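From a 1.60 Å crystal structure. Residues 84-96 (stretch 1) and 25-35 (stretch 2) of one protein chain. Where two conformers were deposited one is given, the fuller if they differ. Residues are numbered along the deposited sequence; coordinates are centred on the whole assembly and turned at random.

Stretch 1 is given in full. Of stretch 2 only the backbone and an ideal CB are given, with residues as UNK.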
# COMPACT_ATOMS: atom_id res chain seq x y z
N ALA A 84 3.04 9.42 -6.87
CA ALA A 84 3.18 7.97 -6.83
C ALA A 84 1.82 7.28 -6.73
O ALA A 84 1.54 6.34 -7.47
CB ALA A 84 4.07 7.54 -5.66
N GLY A 85 1.00 7.72 -5.78
CA GLY A 85 -0.28 7.08 -5.54
C GLY A 85 -1.12 7.03 -6.80
O GLY A 85 -1.72 6.00 -7.12
N ASN A 86 -1.16 8.14 -7.53
CA ASN A 86 -2.00 8.20 -8.72
C ASN A 86 -1.49 7.31 -9.83
O ASN A 86 -2.27 6.68 -10.56
CB ASN A 86 -2.13 9.66 -9.19
CG ASN A 86 -3.24 10.38 -8.48
OD1 ASN A 86 -4.40 10.31 -8.88
ND2 ASN A 86 -2.91 11.06 -7.39
N SER A 87 -0.17 7.24 -9.99
CA SER A 87 0.40 6.34 -10.98
C SER A 87 0.03 4.90 -10.66
O SER A 87 -0.39 4.16 -11.54
CB SER A 87 1.92 6.49 -11.05
OG SER A 87 2.43 5.77 -12.16
N TRP A 88 0.16 4.51 -9.40
CA TRP A 88 -0.16 3.14 -9.00
C TRP A 88 -1.67 2.88 -9.08
O TRP A 88 -2.11 1.84 -9.57
CB TRP A 88 0.39 2.87 -7.59
CG TRP A 88 1.89 2.99 -7.53
CD1 TRP A 88 2.74 2.93 -8.57
CD2 TRP A 88 2.69 3.22 -6.36
NE1 TRP A 88 4.04 3.10 -8.14
CE2 TRP A 88 4.03 3.28 -6.78
CE3 TRP A 88 2.40 3.39 -5.01
CZ2 TRP A 88 5.09 3.47 -5.89
CZ3 TRP A 88 3.44 3.59 -4.12
CH2 TRP A 88 4.77 3.63 -4.57
N TRP A 89 -2.48 3.81 -8.58
CA TRP A 89 -3.94 3.62 -8.64
C TRP A 89 -4.46 3.46 -10.07
O TRP A 89 -5.39 2.68 -10.31
CB TRP A 89 -4.65 4.80 -7.95
CG TRP A 89 -6.15 4.76 -8.15
CD1 TRP A 89 -6.86 5.38 -9.14
CD2 TRP A 89 -7.11 4.05 -7.36
NE1 TRP A 89 -8.20 5.11 -8.99
CE2 TRP A 89 -8.38 4.29 -7.91
CE3 TRP A 89 -7.01 3.24 -6.22
CZ2 TRP A 89 -9.55 3.76 -7.36
CZ3 TRP A 89 -8.16 2.70 -5.69
CH2 TRP A 89 -9.42 2.96 -6.26
N SER A 90 -3.86 4.18 -11.01
CA SER A 90 -4.32 4.14 -12.40
C SER A 90 -4.29 2.74 -13.02
O SER A 90 -4.95 2.49 -14.04
CB SER A 90 -3.49 5.10 -13.26
OG SER A 90 -3.79 6.45 -12.92
N GLU A 91 -3.56 1.81 -12.41
CA GLU A 91 -3.51 0.45 -12.91
C GLU A 91 -4.83 -0.27 -12.72
O GLU A 91 -5.04 -1.36 -13.26
CB GLU A 91 -2.38 -0.33 -12.23
CG GLU A 91 -1.01 0.18 -12.59
CD GLU A 91 0.09 -0.66 -11.99
OE1 GLU A 91 -0.22 -1.48 -11.10
OE2 GLU A 91 1.25 -0.53 -12.45
N ILE A 92 -5.71 0.33 -11.92
CA ILE A 92 -7.01 -0.28 -11.67
C ILE A 92 -7.74 -0.61 -12.98
O ILE A 92 -8.48 -1.59 -13.05
CB ILE A 92 -7.88 0.65 -10.77
CG1 ILE A 92 -9.03 -0.13 -10.16
CG2 ILE A 92 -8.33 1.92 -11.53
CD1 ILE A 92 -9.89 0.72 -9.21
N PHE A 93 -7.47 0.18 -14.02
CA PHE A 93 -8.09 -0.07 -15.33
C PHE A 93 -7.61 -1.35 -16.01
O PHE A 93 -8.24 -1.81 -16.97
CB PHE A 93 -7.86 1.14 -16.25
CG PHE A 93 -8.64 2.35 -15.84
CD1 PHE A 93 -9.97 2.48 -16.21
CD2 PHE A 93 -8.06 3.33 -15.05
CE1 PHE A 93 -10.70 3.59 -15.82
CE2 PHE A 93 -8.78 4.44 -14.65
CZ PHE A 93 -10.11 4.57 -15.03
N GLU A 94 -6.53 -1.93 -15.52
CA GLU A 94 -6.00 -3.16 -16.12
C GLU A 94 -6.35 -4.40 -15.30
O GLU A 94 -6.07 -5.53 -15.73
CB GLU A 94 -4.48 -3.05 -16.31
CG GLU A 94 -4.08 -1.93 -17.27
CD GLU A 94 -4.53 -2.17 -18.71
OE1 GLU A 94 -4.64 -3.35 -19.13
OE2 GLU A 94 -4.78 -1.18 -19.43
N LEU A 95 -6.94 -4.22 -14.12
CA LEU A 95 -7.42 -5.34 -13.34
C LEU A 95 -8.52 -6.08 -14.10
O LEU A 95 -9.27 -5.46 -14.86
CB LEU A 95 -7.95 -4.89 -11.98
CG LEU A 95 -6.89 -4.54 -10.94
CD1 LEU A 95 -7.53 -3.93 -9.74
CD2 LEU A 95 -6.10 -5.77 -10.57
N ARG A 96 -8.58 -7.39 -13.89
CA ARG A 96 -9.63 -8.23 -14.47
C ARG A 96 -10.18 -9.21 -13.43
O ARG A 96 -10.00 -10.44 -13.53
CB ARG A 96 -9.09 -9.00 -15.68
CG ARG A 96 -8.55 -8.10 -16.78
CD ARG A 96 -9.67 -7.37 -17.53
NE ARG A 96 -9.16 -6.62 -18.67
CZ ARG A 96 -8.86 -5.32 -18.64
NH1 ARG A 96 -9.02 -4.61 -17.53
NH2 ARG A 96 -8.41 -4.72 -19.74
N UNK A 25 -7.58 5.40 1.87
CA UNK A 25 -8.66 5.91 1.03
C UNK A 25 -8.87 5.09 -0.24
O UNK A 25 -10.01 4.85 -0.66
CB UNK A 25 -8.38 7.37 0.65
N UNK A 26 -7.76 4.68 -0.86
CA UNK A 26 -7.84 3.80 -2.02
C UNK A 26 -8.49 2.48 -1.63
O UNK A 26 -9.32 1.93 -2.33
CB UNK A 26 -6.45 3.56 -2.61
N UNK A 27 -8.07 1.95 -0.48
CA UNK A 27 -8.59 0.65 -0.05
C UNK A 27 -10.07 0.71 0.37
O UNK A 27 -10.84 -0.21 0.12
CB UNK A 27 -7.75 0.12 1.11
N UNK A 28 -10.49 1.83 0.98
CA UNK A 28 -11.89 2.03 1.32
C UNK A 28 -12.76 2.18 0.06
O UNK A 28 -13.85 1.63 -0.02
CB UNK A 28 -12.04 3.26 2.21
N UNK A 29 -12.27 2.96 -0.90
CA UNK A 29 -12.99 3.12 -2.17
C UNK A 29 -13.10 1.77 -2.83
O UNK A 29 -14.16 1.38 -3.32
CB UNK A 29 -12.29 4.12 -3.09
N UNK A 30 -11.99 1.04 -2.85
CA UNK A 30 -11.99 -0.26 -3.49
C UNK A 30 -12.93 -1.23 -2.77
O UNK A 30 -13.70 -1.95 -3.42
CB UNK A 30 -10.57 -0.83 -3.53
N UNK A 31 -12.92 -1.23 -1.44
CA UNK A 31 -13.75 -2.16 -0.68
C UNK A 31 -15.25 -1.93 -0.91
O UNK A 31 -16.03 -2.88 -1.00
CB UNK A 31 -13.43 -2.04 0.81
N UNK A 32 -15.64 -0.66 -0.98
CA UNK A 32 -17.04 -0.33 -1.19
C UNK A 32 -17.47 -0.63 -2.62
O UNK A 32 -18.58 -1.13 -2.83
CB UNK A 32 -17.29 1.14 -0.86
N UNK A 33 -16.61 -0.36 -3.59
CA UNK A 33 -17.03 -0.49 -4.99
C UNK A 33 -16.92 -1.92 -5.51
O UNK A 33 -17.70 -2.33 -6.38
CB UNK A 33 -16.19 0.44 -5.87
N UNK A 34 -15.98 -2.69 -4.98
CA UNK A 34 -15.83 -4.10 -5.40
C UNK A 34 -16.41 -5.09 -4.39
O UNK A 34 -16.46 -6.28 -4.67
CB UNK A 34 -14.35 -4.42 -5.62
N UNK A 35 -16.84 -4.59 -3.23
CA UNK A 35 -17.45 -5.43 -2.20
C UNK A 35 -16.45 -6.47 -1.69
O UNK A 35 -16.56 -7.67 -1.96
CB UNK A 35 -18.70 -6.12 -2.75

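The backbone of stretch 2 is helical from 25 to at least 33, and its axis runs 27° from that of helix 84-89, with N-to-C directions alike. The axes stay 12.4 Å apart at closest approach, so side chains must close the gap.

Position 25 has helical angles (-61/-41), and its CB would point sideways with no atom of stretch 1 within 5.5 Å. There is room for almost any helix-compatible residue, and nothing visible selects one; the deposited residue is Gly25.

Position 26 is the nearest in register, its CA 7.7 Å from the CA of Trp89. The ideal CB lies 3.6 Å from Trp89 CZ3, yet CA-to-CB points sideways, so a side chain must turn to run along the indole. Beyond it, Gly85 leaves an opening where its side chain would be. A flat or long apolar group would suit: Phe, Tyr, Trp, Met or Leu. The residue is Tyr26, with chi1 at -67° (m). Its CG meets Trp89 CE3 at 3.5 Å, and its ring and the six-membered ring of Trp89 are near parallel (29°) but slid apart, centroids 4.9 Å from each other, so overlap is slight. Trp89 CB instead sits over the Tyr26 ring face, 4.2 Å from the centroid and 18° off the normal, a CH-pi contact. Tyr26 OH reaches 3.2 Å from Gly85 C; a CB on Gly85 would come within 2.7 Å of Tyr26 OH, a clash. Tyr26 OH also lies 3.3 Å from Gly85 O, but the angle is too poor for a hydrogen bond.

Positions 27 and 28 offer no contact: at 27 CA-to-CB points away, and 28 is out of reach. Many residues would serve; they are Arg27 and Ala28.

Position 29 points toward stretch 1, its ideal CB 4.4 Å from Trp89 CH2. A small apolar residue suffices. Ala29 makes just this contact, CB to CH2.

At position 30 the ideal CB points sideways, 4.8 Å from Trp89 CZ3, while Ile92 and Leu95 present methyl groups farther along. A long apolar or aromatic side chain could reach them. Phe30 does so with chi1 at -162° (t): its CD2 is 4.2 Å from Ile92 CD1, which lies at the ring edge, and its CE2 is 4.0 Å from Leu95 CD1.

Positions 31, 32 and 33 are out of reach and leave the choice open; they hold Ala31, Arg32 and Asn33. Asn33 ND2 donates to Ala29 O at 2.7 Å, within its own helix.

Position 34 points toward stretch 1, but its ideal CB has nothing within 5.5 Å, so only a long side chain, such as Tyr, Phe, Met or Arg, could arrive at Ile92. Tyr34 places CE1 4.1 Å from Ile92 CD1 and OH 3.8 Å from Ile92 CG1.

Position 35 has positive phi (63/71), which favours Gly or Asn but tolerates others. It is Lys35, whose NZ donates to Arg32 O at 2.8 Å.

Stretch 2 25-35: GYRAAFARNYK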
# COMPACT_ATOMS: atom_id res chain seq x y z
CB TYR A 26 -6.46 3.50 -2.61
CG TYR A 26 -5.72 4.65 -3.25
CD1 TYR A 26 -6.39 5.75 -3.73
CD2 TYR A 26 -4.34 4.61 -3.39
CE1 TYR A 26 -5.70 6.79 -4.33
CE2 TYR A 26 -3.65 5.65 -3.97
CZ TYR A 26 -4.34 6.73 -4.45
OH TYR A 26 -3.64 7.76 -5.02
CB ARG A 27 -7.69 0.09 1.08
CG ARG A 27 -6.29 -0.27 0.59
CD ARG A 27 -5.31 -0.55 1.74
NE ARG A 27 -5.68 -1.74 2.50
CZ ARG A 27 -5.38 -2.99 2.13
NH1 ARG A 27 -4.71 -3.20 1.00
NH2 ARG A 27 -5.79 -4.02 2.87
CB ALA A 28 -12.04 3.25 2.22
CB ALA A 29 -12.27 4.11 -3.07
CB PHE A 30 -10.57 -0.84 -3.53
CG PHE A 30 -10.42 -1.94 -4.52
CD1 PHE A 30 -10.69 -3.25 -4.17
CD2 PHE A 30 -10.00 -1.67 -5.81
CE1 PHE A 30 -10.54 -4.27 -5.10
CE2 PHE A 30 -9.85 -2.67 -6.73
CZ PHE A 30 -10.12 -3.97 -6.38
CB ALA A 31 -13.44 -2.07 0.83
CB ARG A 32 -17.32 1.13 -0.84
CG ARG A 32 -18.80 1.52 -0.99
CD ARG A 32 -19.67 0.93 0.15
NE ARG A 32 -19.54 1.65 1.41
CZ ARG A 32 -19.97 1.20 2.58
NH1 ARG A 32 -20.57 0.02 2.66
NH2 ARG A 32 -19.80 1.93 3.68
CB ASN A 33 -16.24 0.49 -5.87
CG ASN A 33 -16.71 1.92 -5.71
OD1 ASN A 33 -17.63 2.37 -6.42
ND2 ASN A 33 -16.12 2.65 -4.76
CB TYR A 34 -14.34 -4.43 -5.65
CG TYR A 34 -13.79 -3.76 -6.89
CD1 TYR A 34 -13.34 -2.46 -6.86
CD2 TYR A 34 -13.74 -4.43 -8.11
CE1 TYR A 34 -12.87 -1.82 -7.99
CE2 TYR A 34 -13.25 -3.81 -9.25
CZ TYR A 34 -12.83 -2.51 -9.19
OH TYR A 34 -12.35 -1.91 -10.34
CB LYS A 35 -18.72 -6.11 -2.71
CG LYS A 35 -19.77 -5.14 -3.24
CD LYS A 35 -20.09 -4.06 -2.22
CE LYS A 35 -21.10 -3.05 -2.78
NZ LYS A 35 -21.14 -1.78 -1.98
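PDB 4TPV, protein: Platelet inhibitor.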